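Local coordinates for glycerol dehydrogenase (Bacillus coagulans, PDB 6CSJ), which probably catalyses the oxidation of glycerol and related polyols with NAD+, and in this double mutant has acquired D-lactate dehydrogenase activity, at residues L263-H268 against L312-L317; L283-A288 against M339-T344; V307-L312 against T354-G359; K321-A326 against L347-I352. The protein carries 2 engineered substitutions. One frame throughout, in Å; residues are numbered along the deposited sequence.

Interaction 1 of 4, residues L263-H268 against L312-L317; sequences LEETHH and LGVKEL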
loop_
_atom_site.group_PDB
_atom_site.type_symbol
_atom_site.label_atom_id
_atom_site.label_comp_id
_atom_site.label_asym_id
_atom_site.label_seq_id
_atom_site.Cartn_x
_atom_site.Cartn_y
_atom_site.Cartn_z
ATOM N N LEU A 263 -17.798 -5.634 8.822
ATOM C CA LEU A 263 -18.282 -6.822 8.112
ATOM C C LEU A 263 -17.219 -7.937 8.123
ATOM O O LEU A 263 -16.229 -7.881 7.388
ATOM C CB LEU A 263 -18.681 -6.456 6.682
ATOM C CG LEU A 263 -19.772 -5.397 6.544
ATOM C CD1 LEU A 263 -20.007 -5.038 5.093
ATOM C CD2 LEU A 263 -21.090 -5.883 7.165
ATOM N N GLU A 264 -17.449 -8.933 8.974
ATOM C CA GLU A 264 -16.517 -10.052 9.196
ATOM C C GLU A 264 -16.197 -10.847 7.923
ATOM O O GLU A 264 -15.054 -11.252 7.711
ATOM C CB GLU A 264 -17.072 -10.997 10.288
ATOM C CG GLU A 264 -18.507 -11.472 10.080
ATOM C CD GLU A 264 -19.302 -11.619 11.376
ATOM O OE1 GLU A 264 -19.252 -10.744 12.276
ATOM O OE2 GLU A 264 -19.989 -12.631 11.471
ATOM N N GLU A 265 -17.208 -11.046 7.074
ATOM C CA GLU A 265 -17.021 -11.694 5.755
ATOM C C GLU A 265 -15.959 -11.029 4.850
ATOM O O GLU A 265 -15.437 -11.689 3.954
ATOM C CB GLU A 265 -18.338 -11.763 4.957
ATOM C CG GLU A 265 -19.598 -12.171 5.679
ATOM C CD GLU A 265 -20.527 -10.998 5.996
ATOM O OE1 GLU A 265 -20.206 -10.155 6.878
ATOM O OE2 GLU A 265 -21.595 -10.940 5.379
ATOM N N THR A 266 -15.653 -9.743 5.060
ATOM C CA THR A 266 -14.669 -9.035 4.231
ATOM C C THR A 266 -13.230 -9.128 4.729
ATOM O O THR A 266 -12.329 -8.630 4.042
ATOM C CB THR A 266 -15.009 -7.539 4.086
ATOM O OG1 THR A 266 -14.777 -6.858 5.329
ATOM C CG2 THR A 266 -16.449 -7.361 3.661
ATOM N N HIS A 267 -13.002 -9.740 5.894
ATOM C CA HIS A 267 -11.639 -9.907 6.433
ATOM C C HIS A 267 -10.725 -10.783 5.556
ATOM O O HIS A 267 -9.522 -10.590 5.547
ATOM C CB HIS A 267 -11.661 -10.442 7.873
ATOM C CG HIS A 267 -12.240 -9.484 8.870
ATOM N ND1 HIS A 267 -12.606 -9.861 10.144
ATOM C CD2 HIS A 267 -12.539 -8.166 8.773
ATOM C CE1 HIS A 267 -13.090 -8.814 10.791
ATOM N NE2 HIS A 267 -13.056 -7.771 9.981
ATOM N N HIS A 268 -11.299 -11.727 4.810
ATOM C CA HIS A 268 -10.523 -12.544 3.866
ATOM C C HIS A 268 -10.089 -11.783 2.579
ATOM O O HIS A 268 -9.274 -12.295 1.819
ATOM C CB HIS A 268 -11.278 -13.842 3.522
ATOM C CG HIS A 268 -12.312 -13.691 2.450
ATOM N ND1 HIS A 268 -13.568 -13.170 2.690
ATOM C CD2 HIS A 268 -12.282 -14.003 1.130
ATOM C CE1 HIS A 268 -14.269 -13.171 1.567
ATOM N NE2 HIS A 268 -13.509 -13.668 0.604
ATOM N N LEU A 312 -16.938 -8.792 -2.184
ATOM C CA LEU A 312 -16.189 -8.818 -0.924
ATOM C C LEU A 312 -16.620 -9.927 0.053
ATOM O O LEU A 312 -16.129 -9.955 1.176
ATOM C CB LEU A 312 -16.306 -7.469 -0.209
ATOM C CG LEU A 312 -15.921 -6.220 -0.988
ATOM C CD1 LEU A 312 -16.125 -5.007 -0.079
ATOM C CD2 LEU A 312 -14.480 -6.289 -1.484
ATOM N N GLY A 313 -17.526 -10.818 -0.364
ATOM C CA GLY A 313 -18.002 -11.931 0.465
ATOM C C GLY A 313 -19.306 -11.712 1.219
ATOM O O GLY A 313 -19.777 -12.621 1.917
ATOM N N VAL A 314 -19.897 -10.524 1.098
ATOM C CA VAL A 314 -21.127 -10.174 1.825
ATOM C C VAL A 314 -22.327 -10.752 1.069
ATOM O O VAL A 314 -22.709 -10.239 0.028
ATOM C CB VAL A 314 -21.299 -8.644 1.990
ATOM C CG1 VAL A 314 -22.520 -8.326 2.849
ATOM C CG2 VAL A 314 -20.064 -8.008 2.605
ATOM N N LYS A 315 -22.908 -11.827 1.598
ATOM C CA LYS A 315 -24.021 -12.526 0.950
ATOM C C LYS A 315 -25.364 -11.805 1.071
ATOM O O LYS A 315 -26.195 -11.944 0.184
ATOM C CB LYS A 315 -24.172 -13.947 1.511
ATOM C CG LYS A 315 -22.927 -14.821 1.340
ATOM C CD LYS A 315 -23.286 -16.299 1.324
ATOM C CE LYS A 315 -22.141 -17.118 0.785
ATOM N NZ LYS A 315 -22.381 -18.562 1.054
ATOM N N GLU A 316 -25.571 -11.067 2.167
ATOM C CA GLU A 316 -26.816 -10.319 2.414
ATOM C C GLU A 316 -26.531 -8.888 2.837
ATOM O O GLU A 316 -25.722 -8.661 3.730
ATOM C CB GLU A 316 -27.609 -10.978 3.538
ATOM C CG GLU A 316 -28.188 -12.330 3.168
ATOM C CD GLU A 316 -29.490 -12.633 3.910
ATOM O OE1 GLU A 316 -30.329 -11.719 4.062
ATOM O OE2 GLU A 316 -29.695 -13.798 4.328
ATOM N N LEU A 317 -27.221 -7.926 2.220
ATOM C CA LEU A 317 -27.248 -6.553 2.717
ATOM C C LEU A 317 -28.043 -6.526 4.025
ATOM O O LEU A 317 -29.219 -6.819 4.031
ATOM C CB LEU A 317 -27.902 -5.605 1.704
ATOM C CG LEU A 317 -27.138 -5.279 0.406
ATOM C CD1 LEU A 317 -26.240 -6.383 -0.158
ATOM C CD2 LEU A 317 -28.173 -4.810 -0.617
#
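V314 holds CG1 anti to its backbone N (chi1 -175°), which puts CG2 beside that N. T266 has OG1 between its backbone N and carbonyl carbon, which leaves CG2 beside its own N. These two CG2 methyls meet at 3.8 Å, the side chains lying side by side and pointing the same way. The contact joins two interhelical loops in the all-helical half of an iron-containing alcohol dehydrogenase, one of them folded into a short 3-10 turn around E265. L263, which also packs on K321, L322 and V325 of helix 319-329, crosses V314 at about a right angle and brings CD1 within 3.9 Å of V314 CG2. A beta-branched threonine suits its place because one branch is apolar, while the hydroxyl faces the carbonyls of L260 and L263.

No hydrogen bond links the segments. The oxygens E265 O and L312 O lie 3.3 Å apart and, both being acceptors, cannot pair; L312 O instead has a CA-H...O contact from T266 CA at 3.5 Å. E265, its chain bent at chi2, sets CB 3.5 Å from G313 O and carries OE2 across V314 near its CA. G313 adopts a positive phi of 96°, where a beta carbon would press on L312 O and also run into E265 O and H268 CE1; glycine fits. The H268 ring presents its edge to this glycine, with CE1 4.1 Å from G313 CA, while ND1 donates a weak, bent hydrogen bond to E265 O (2.7 Å, 128°).

Interaction 2 of 4, residues L283-A288 against M339-T344; sequences LILEDA and MPFEVT
The backbones keep their distance, E286 CA standing 8.0 Å from M339 CA, so that the side chains of M339 and F341 have to span the gap to L285 and E286. The fold element on one side is the C-terminal end of helix 271-285, closed by a Schellman motif: D287 takes a positive phi (56°), and A288 N and D287 N bond back to L283 O and I284 O. The other side is the loop before helix 345-365.

F341 reaches the helix end with the far rim of its ring. CZ comes to 3.6 Å from E286 CA, and CE2 rests on E286 CB. CE1 lies 3.8 Å from L285 CG, which is in the ring plane at the edge. L285 suits this place because its branched end rests beside the ring, with CD1 also against L347, while CB packs on A351 of helix 345-365. On one face of the ring, offset toward the rim, sits M339 CB.

The flexible chain of M339 suits the place: it folds at both chi2 (-52°) and chi3 (-70°), and the side chain crosses that of E286 at about a right angle. Glutamate serves two environments, its CB meeting these apolar groups while the carboxylate is engaged elsewhere, OE1 in a salt bridge with R180 and OE2 in a hydrogen bond with Q282. M339 CE lies 3.8 Å from E286 CB and 4.0 Å from E286 OE2.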
loop_
_atom_site.group_PDB
_atom_site.type_symbol
_atom_site.label_atom_id
_atom_site.label_comp_id
_atom_site.label_asym_id
_atom_site.label_seq_id
_atom_site.Cartn_x
_atom_site.Cartn_y
_atom_site.Cartn_z
ATOM N N LEU A 283 -16.884 7.667 -5.517
ATOM C CA LEU A 283 -17.389 8.262 -6.757
ATOM C C LEU A 283 -18.905 8.538 -6.717
ATOM O O LEU A 283 -19.368 9.543 -7.255
ATOM C CB LEU A 283 -17.017 7.399 -7.972
ATOM C CG LEU A 283 -15.523 7.237 -8.267
ATOM C CD1 LEU A 283 -15.327 6.292 -9.438
ATOM C CD2 LEU A 283 -14.851 8.563 -8.549
ATOM N N ILE A 284 -19.659 7.654 -6.071
ATOM C CA ILE A 284 -21.082 7.887 -5.816
ATOM C C ILE A 284 -21.254 9.073 -4.848
ATOM O O ILE A 284 -22.045 9.976 -5.107
ATOM C CB ILE A 284 -21.785 6.639 -5.220
ATOM C CG1 ILE A 284 -21.629 5.406 -6.130
ATOM C CG2 ILE A 284 -23.261 6.925 -4.967
ATOM C CD1 ILE A 284 -22.094 5.589 -7.546
ATOM N N LEU A 285 -20.488 9.066 -3.757
ATOM C CA LEU A 285 -20.550 10.111 -2.733
ATOM C C LEU A 285 -20.324 11.516 -3.314
ATOM O O LEU A 285 -21.101 12.431 -3.052
ATOM C CB LEU A 285 -19.542 9.812 -1.613
ATOM C CG LEU A 285 -19.431 10.791 -0.435
ATOM C CD1 LEU A 285 -20.734 10.906 0.334
ATOM C CD2 LEU A 285 -18.293 10.353 0.474
ATOM N N GLU A 286 -19.268 11.672 -4.109
ATOM C CA GLU A 286 -18.973 12.960 -4.789
ATOM C C GLU A 286 -19.791 13.141 -6.079
ATOM O O GLU A 286 -19.731 14.191 -6.703
ATOM C CB GLU A 286 -17.460 13.154 -5.057
ATOM C CG GLU A 286 -16.777 12.140 -5.974
ATOM C CD GLU A 286 -15.297 12.496 -6.243
ATOM O OE1 GLU A 286 -15.063 13.354 -7.114
ATOM O OE2 GLU A 286 -14.355 11.922 -5.636
ATOM N N ASP A 287 -20.537 12.103 -6.457
ATOM C CA ASP A 287 -21.368 12.068 -7.653
ATOM C C ASP A 287 -20.543 12.377 -8.895
ATOM O O ASP A 287 -20.882 13.262 -9.683
ATOM C CB ASP A 287 -22.585 12.988 -7.507
ATOM C CG ASP A 287 -23.580 12.831 -8.668
ATOM O OD1 ASP A 287 -23.881 11.682 -9.066
ATOM O OD2 ASP A 287 -24.046 13.858 -9.203
ATOM N N ALA A 288 -19.455 11.629 -9.064
ATOM C CA ALA A 288 -18.612 11.734 -10.249
ATOM C C ALA A 288 -19.452 11.429 -11.494
ATOM O O ALA A 288 -20.476 10.733 -11.387
ATOM C CB ALA A 288 -17.438 10.763 -10.155
ATOM N N MET A 339 -13.020 15.194 1.970
ATOM C CA MET A 339 -13.952 15.513 0.883
ATOM C C MET A 339 -14.301 17.013 0.937
ATOM O O MET A 339 -14.415 17.574 2.027
ATOM C CB MET A 339 -15.223 14.668 0.991
ATOM C CG MET A 339 -15.040 13.155 0.831
ATOM S SD MET A 339 -14.142 12.600 -0.631
ATOM C CE MET A 339 -15.316 12.979 -1.944
ATOM N N PRO A 340 -14.456 17.674 -0.227
ATOM C CA PRO A 340 -14.735 19.125 -0.225
ATOM C C PRO A 340 -16.212 19.499 0.044
ATOM O O PRO A 340 -16.673 20.540 -0.387
ATOM C CB PRO A 340 -14.290 19.550 -1.630
ATOM C CG PRO A 340 -14.565 18.349 -2.478
ATOM C CD PRO A 340 -14.381 17.135 -1.602
ATOM N N PHE A 341 -16.943 18.649 0.754
ATOM C CA PHE A 341 -18.328 18.907 1.155
ATOM C C PHE A 341 -18.580 18.227 2.508
ATOM O O PHE A 341 -17.766 17.426 2.960
ATOM C CB PHE A 341 -19.329 18.409 0.087
ATOM C CG PHE A 341 -19.025 17.039 -0.470
ATOM C CD1 PHE A 341 -19.461 15.881 0.178
ATOM C CD2 PHE A 341 -18.316 16.907 -1.656
ATOM C CE1 PHE A 341 -19.189 14.624 -0.343
ATOM C CE2 PHE A 341 -18.042 15.640 -2.184
ATOM C CZ PHE A 341 -18.486 14.499 -1.517
ATOM N N GLU A 342 -19.701 18.555 3.143
ATOM C CA GLU A 342 -20.070 17.948 4.417
ATOM C C GLU A 342 -20.473 16.481 4.208
ATOM O O GLU A 342 -21.131 16.137 3.231
ATOM C CB GLU A 342 -21.209 18.723 5.092
ATOM C CG GLU A 342 -21.659 18.126 6.426
ATOM C CD GLU A 342 -22.511 19.072 7.277
ATOM O OE1 GLU A 342 -22.415 20.311 7.127
ATOM O OE2 GLU A 342 -23.270 18.558 8.121
ATOM N N VAL A 343 -20.067 15.641 5.153
ATOM C CA VAL A 343 -20.300 14.207 5.116
ATOM C C VAL A 343 -20.998 13.772 6.399
ATOM O O VAL A 343 -20.639 14.225 7.477
ATOM C CB VAL A 343 -18.962 13.442 5.013
ATOM C CG1 VAL A 343 -19.201 11.929 5.040
ATOM C CG2 VAL A 343 -18.211 13.876 3.758
ATOM N N THR A 344 -21.982 12.884 6.271
ATOM C CA THR A 344 -22.681 12.314 7.427
ATOM C C THR A 344 -22.782 10.806 7.236
ATOM O O THR A 344 -22.677 10.323 6.102
ATOM C CB THR A 344 -24.118 12.852 7.554
ATOM O OG1 THR A 344 -24.896 12.402 6.443
ATOM C CG2 THR A 344 -24.144 14.376 7.581
#

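Interaction 3 of 4, residues V307-L312 against T354-G359; sequences VTLGDL and TADSVG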
loop_
_atom_site.group_PDB
_atom_site.type_symbol
_atom_site.label_atom_id
_atom_site.label_comp_id
_atom_site.label_asym_id
_atom_site.label_seq_id
_atom_site.Cartn_x
_atom_site.Cartn_y
_atom_site.Cartn_z
ATOM N N VAL A 307 -16.515 -4.928 -7.379
ATOM C CA VAL A 307 -17.388 -3.749 -7.567
ATOM C C VAL A 307 -18.752 -3.867 -6.843
ATOM O O VAL A 307 -19.640 -3.049 -7.060
ATOM C CB VAL A 307 -17.617 -3.445 -9.065
ATOM C CG1 VAL A 307 -16.297 -3.152 -9.749
ATOM C CG2 VAL A 307 -18.356 -4.587 -9.778
ATOM N N THR A 308 -18.909 -4.878 -5.991
ATOM C CA THR A 308 -20.089 -5.026 -5.148
ATOM C C THR A 308 -19.661 -5.513 -3.764
ATOM O O THR A 308 -18.530 -5.969 -3.576
ATOM C CB THR A 308 -21.088 -6.041 -5.739
ATOM O OG1 THR A 308 -20.519 -7.358 -5.710
ATOM C CG2 THR A 308 -21.460 -5.687 -7.158
ATOM N N LEU A 309 -20.585 -5.416 -2.813
ATOM C CA LEU A 309 -20.411 -6.022 -1.492
ATOM C C LEU A 309 -20.354 -7.544 -1.589
ATOM O O LEU A 309 -19.599 -8.180 -0.858
ATOM C CB LEU A 309 -21.526 -5.572 -0.538
ATOM C CG LEU A 309 -21.447 -4.094 -0.154
ATOM C CD1 LEU A 309 -22.745 -3.656 0.512
ATOM C CD2 LEU A 309 -20.247 -3.819 0.751
ATOM N N GLY A 310 -21.135 -8.117 -2.502
ATOM C CA GLY A 310 -21.041 -9.539 -2.852
ATOM C C GLY A 310 -19.634 -9.980 -3.210
ATOM O O GLY A 310 -19.154 -10.989 -2.696
ATOM N N ASP A 311 -18.953 -9.205 -4.058
ATOM C CA ASP A 311 -17.567 -9.511 -4.454
ATOM C C ASP A 311 -16.585 -9.499 -3.262
ATOM O O ASP A 311 -15.516 -10.104 -3.342
ATOM C CB ASP A 311 -17.054 -8.537 -5.532
ATOM C CG ASP A 311 -17.803 -8.643 -6.861
ATOM O OD1 ASP A 311 -18.550 -9.627 -7.081
ATOM O OD2 ASP A 311 -17.632 -7.732 -7.703
ATOM N N LEU A 312 -16.938 -8.792 -2.184
ATOM C CA LEU A 312 -16.189 -8.818 -0.924
ATOM C C LEU A 312 -16.620 -9.927 0.053
ATOM O O LEU A 312 -16.129 -9.955 1.176
ATOM C CB LEU A 312 -16.306 -7.469 -0.209
ATOM C CG LEU A 312 -15.921 -6.220 -0.988
ATOM C CD1 LEU A 312 -16.125 -5.007 -0.079
ATOM C CD2 LEU A 312 -14.480 -6.289 -1.484
ATOM N N THR A 354 -25.506 2.303 -2.705
ATOM C CA THR A 354 -25.678 2.689 -4.103
ATOM C C THR A 354 -24.478 2.249 -4.959
ATOM O O THR A 354 -24.659 1.851 -6.118
ATOM C CB THR A 354 -25.973 4.202 -4.233
ATOM O OG1 THR A 354 -27.142 4.516 -3.457
ATOM C CG2 THR A 354 -26.204 4.610 -5.692
ATOM N N ALA A 355 -23.270 2.281 -4.395
ATOM C CA ALA A 355 -22.102 1.717 -5.080
ATOM C C ALA A 355 -22.312 0.234 -5.397
ATOM O O ALA A 355 -22.028 -0.219 -6.515
ATOM C CB ALA A 355 -20.842 1.912 -4.249
ATOM N N ASP A 356 -22.824 -0.501 -4.409
ATOM C CA ASP A 356 -23.212 -1.900 -4.590
ATOM C C ASP A 356 -24.276 -2.069 -5.685
ATOM O O ASP A 356 -24.145 -2.963 -6.520
ATOM C CB ASP A 356 -23.672 -2.516 -3.254
ATOM C CG ASP A 356 -24.160 -3.937 -3.405
ATOM O OD1 ASP A 356 -23.324 -4.865 -3.484
ATOM O OD2 ASP A 356 -25.390 -4.127 -3.455
ATOM N N SER A 357 -25.298 -1.206 -5.701
ATOM C CA SER A 357 -26.331 -1.244 -6.762
ATOM C C SER A 357 -25.744 -0.932 -8.145
ATOM O O SER A 357 -26.086 -1.604 -9.111
ATOM C CB SER A 357 -27.496 -0.280 -6.469
ATOM O OG SER A 357 -28.049 -0.469 -5.172
ATOM N N VAL A 358 -24.871 0.079 -8.233
ATOM C CA VAL A 358 -24.201 0.441 -9.498
ATOM C C VAL A 358 -23.333 -0.718 -10.017
ATOM O O VAL A 358 -23.349 -1.027 -11.209
ATOM C CB VAL A 358 -23.365 1.748 -9.353
ATOM C CG1 VAL A 358 -22.415 1.952 -10.521
ATOM C CG2 VAL A 358 -24.284 2.953 -9.244
ATOM N N GLY A 359 -22.588 -1.352 -9.124
ATOM C CA GLY A 359 -21.764 -2.502 -9.488
ATOM C C GLY A 359 -22.567 -3.682 -10.008
ATOM O O GLY A 359 -22.210 -4.275 -11.033
#
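A355 approaches the loop at V307 with its backbone, its O lying 3.7 Å from V307 O; the two acceptors do not bond, and A355 O receives G359 N of its own helix. One residue on, D356 carries the polar link. Its CG stands anti to the backbone N (chi1 177°), and OD1 accepts a hydrogen bond from L309 N at 2.9 Å (N-H...O 151°), through the lone pair anti to OD2. The same oxygen comes to 3.4 Å from T308 CB, so the buried carboxylate is wedged against carbon as well as gripped by the amide. L309 crosses D356 at about a right angle, with its CD1 4.0 Å from D356 CB; leucine suits the spot by covering the aspartate's methylene and touching F277 of helix 271-285.

What D356 holds is the start of a short helical turn, 309-311, opened by an ST motif in which T308 OG1 accepts D311 N at 2.9 Å. D311 OD2 in turn accepts a hydrogen bond from V307 N, while its OD1 forms a salt bridge with K363, farther along helix 345-365. This loop thus lies against the C-terminal helix of the helical domain of an iron-containing alcohol dehydrogenase.

At the end of the segment G359 lets the backbones close up. Its CA makes a nearly straight CA-H...O contact with V307 O at 3.3 Å (165° at H), exactly where a beta carbon would collide with that oxygen. T308 CG2 rests 3.7 Å from G359 C, and V307 CG2 flanks G359 CA at 4.0 Å.

Interaction 4 of 4, residues K321-A326 against L347-I352; sequences KLRKVA and LVYAAI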
loop_
_atom_site.group_PDB
_atom_site.type_symbol
_atom_site.label_atom_id
_atom_site.label_comp_id
_atom_site.label_asym_id
_atom_site.label_seq_id
_atom_site.Cartn_x
_atom_site.Cartn_y
_atom_site.Cartn_z
ATOM N N LYS A 321 -25.790 -3.632 10.090
ATOM C CA LYS A 321 -24.354 -3.795 9.870
ATOM C C LYS A 321 -23.784 -2.689 8.984
ATOM O O LYS A 321 -22.731 -2.112 9.286
ATOM C CB LYS A 321 -24.057 -5.159 9.241
ATOM C CG LYS A 321 -24.358 -6.358 10.130
ATOM C CD LYS A 321 -23.263 -6.645 11.145
ATOM C CE LYS A 321 -23.676 -7.816 12.005
ATOM N NZ LYS A 321 -23.944 -9.073 11.234
ATOM N N LEU A 322 -24.488 -2.390 7.892
ATOM C CA LEU A 322 -24.043 -1.349 6.961
ATOM C C LEU A 322 -24.070 0.052 7.564
ATOM O O LEU A 322 -23.226 0.869 7.221
ATOM C CB LEU A 322 -24.831 -1.429 5.644
ATOM C CG LEU A 322 -24.450 -2.640 4.780
ATOM C CD1 LEU A 322 -25.453 -2.861 3.669
ATOM C CD2 LEU A 322 -23.060 -2.468 4.200
ATOM N N ARG A 323 -25.006 0.317 8.482
ATOM C CA ARG A 323 -24.989 1.561 9.279
ATOM C C ARG A 323 -23.709 1.663 10.104
ATOM O O ARG A 323 -23.109 2.738 10.191
ATOM C CB ARG A 323 -26.181 1.645 10.244
ATOM C CG ARG A 323 -27.548 1.756 9.602
ATOM C CD ARG A 323 -27.999 3.178 9.385
ATOM N NE ARG A 323 -29.127 3.216 8.449
ATOM C CZ ARG A 323 -29.474 4.256 7.685
ATOM N NH1 ARG A 323 -28.789 5.406 7.713
ATOM N NH2 ARG A 323 -30.522 4.137 6.876
ATOM N N LYS A 324 -23.313 0.552 10.731
ATOM C CA LYS A 324 -22.084 0.523 11.535
ATOM C C LYS A 324 -20.850 0.787 10.664
ATOM O O LYS A 324 -19.941 1.529 11.082
ATOM C CB LYS A 324 -21.930 -0.799 12.292
ATOM C CG LYS A 324 -22.916 -1.029 13.428
ATOM C CD LYS A 324 -22.824 -2.487 13.895
ATOM C CE LYS A 324 -24.074 -2.990 14.634
ATOM N NZ LYS A 324 -24.159 -2.345 15.970
ATOM N N VAL A 325 -20.835 0.204 9.460
ATOM C CA VAL A 325 -19.779 0.484 8.474
ATOM C C VAL A 325 -19.683 1.995 8.198
ATOM O O VAL A 325 -18.593 2.572 8.231
ATOM C CB VAL A 325 -20.005 -0.278 7.141
ATOM C CG1 VAL A 325 -19.025 0.181 6.069
ATOM C CG2 VAL A 325 -19.887 -1.789 7.330
ATOM N N ALA A 326 -20.829 2.619 7.943
ATOM C CA ALA A 326 -20.897 4.051 7.685
ATOM C C ALA A 326 -20.472 4.894 8.883
ATOM O O ALA A 326 -19.757 5.891 8.723
ATOM C CB ALA A 326 -22.307 4.436 7.248
ATOM N N LEU A 347 -25.234 9.822 4.526
ATOM C CA LEU A 347 -24.709 10.090 3.184
ATOM C C LEU A 347 -23.728 8.987 2.749
ATOM O O LEU A 347 -23.759 8.539 1.592
ATOM C CB LEU A 347 -24.042 11.463 3.157
ATOM C CG LEU A 347 -23.955 12.278 1.869
ATOM C CD1 LEU A 347 -25.292 12.503 1.167
ATOM C CD2 LEU A 347 -23.348 13.643 2.228
ATOM N N VAL A 348 -22.891 8.536 3.688
ATOM C CA VAL A 348 -21.934 7.452 3.434
ATOM C C VAL A 348 -22.647 6.092 3.292
ATOM O O VAL A 348 -22.286 5.293 2.423
ATOM C CB VAL A 348 -20.831 7.395 4.515
ATOM C CG1 VAL A 348 -19.889 6.206 4.289
ATOM C CG2 VAL A 348 -20.053 8.706 4.528
ATOM N N TYR A 349 -23.652 5.837 4.131
ATOM C CA TYR A 349 -24.536 4.680 3.959
ATOM C C TYR A 349 -25.135 4.648 2.546
ATOM O O TYR A 349 -25.110 3.602 1.866
ATOM C CB TYR A 349 -25.658 4.699 4.998
ATOM C CG TYR A 349 -26.593 3.508 4.909
ATOM C CD1 TYR A 349 -26.268 2.292 5.494
ATOM C CD2 TYR A 349 -27.809 3.608 4.241
ATOM C CE1 TYR A 349 -27.121 1.206 5.406
ATOM C CE2 TYR A 349 -28.670 2.527 4.150
ATOM C CZ TYR A 349 -28.326 1.329 4.735
ATOM O OH TYR A 349 -29.178 0.262 4.623
ATOM N N ALA A 350 -25.657 5.797 2.109
ATOM C CA ALA A 350 -26.244 5.930 0.771
ATOM C C ALA A 350 -25.223 5.653 -0.338
ATOM O O ALA A 350 -25.537 4.957 -1.312
ATOM C CB ALA A 350 -26.860 7.310 0.588
ATOM N N ALA A 351 -24.011 6.187 -0.177
ATOM C CA ALA A 351 -22.921 5.949 -1.143
ATOM C C ALA A 351 -22.517 4.461 -1.250
ATOM O O ALA A 351 -22.325 3.942 -2.350
ATOM C CB ALA A 351 -21.710 6.806 -0.803
ATOM N N ILE A 352 -22.422 3.787 -0.111
ATOM C CA ILE A 352 -22.011 2.384 -0.066
ATOM C C ILE A 352 -23.052 1.474 -0.724
ATOM O O ILE A 352 -22.716 0.665 -1.600
ATOM C CB ILE A 352 -21.683 1.940 1.390
ATOM C CG1 ILE A 352 -20.407 2.659 1.858
ATOM C CG2 ILE A 352 -21.499 0.420 1.498
ATOM C CD1 ILE A 352 -20.202 2.673 3.359
#
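R323 and Y349 supply the polar part, a cation-pi stack. The arginine chain bends at chi2 (-91°), and its guanidinium lies flat over one face of the tyrosine ring, CZ 4.0 Å from the ring centroid and the planes only 12° apart. Two salt bridges hold the group, NH1 to D346 and NH2 to E319, and probably stabilise its positive charge. Arginine suits the place because it offers a flat face to the ring and N-H groups at its rim.

The rest is apolar. L322 CB approaches Y349 CE1 to 3.5 Å. Where the chains come nearest, A326 faces Y349 with CA atoms 5.2 Å apart; its CB packs 3.7 Å from Y349 N, and so small a methyl suits the close approach of the two helices. Alongside, V325 CG1 meets I352 CD1 at 3.9 Å, and L322 CD2 lies near I352 CG2.

The axes of the two segments, 321-326 and 347-352, approach to 8.7 Å, their directions 117° apart, in this all-helical domain. Helix 252-259 sends I256 against V348 and I352, and helix 271-285 covers the pair with F277 on I352 and L285 on A351.

Overall arrangement
All four contacts lie in the helical part of the molecule. Interactions 1 and 3 are close neighbours, centres 11 Å apart; they share L312, and V314 N probably bonds to L309 O. Interaction 4, nested along the chain within the loop closed by interaction 3, shares helix 345-365 with it and has its centre about 13 Å from the centres of interactions 2 and 3. Interactions 1 and 2 are farthest apart, with 24 Å between centres and no touch. Along the chain, interaction 1 alternates with 2 and 3 but closes before 4 opens. Together they join helices 271-285, 319-329 and 345-365 and the loops between them within the helical domain.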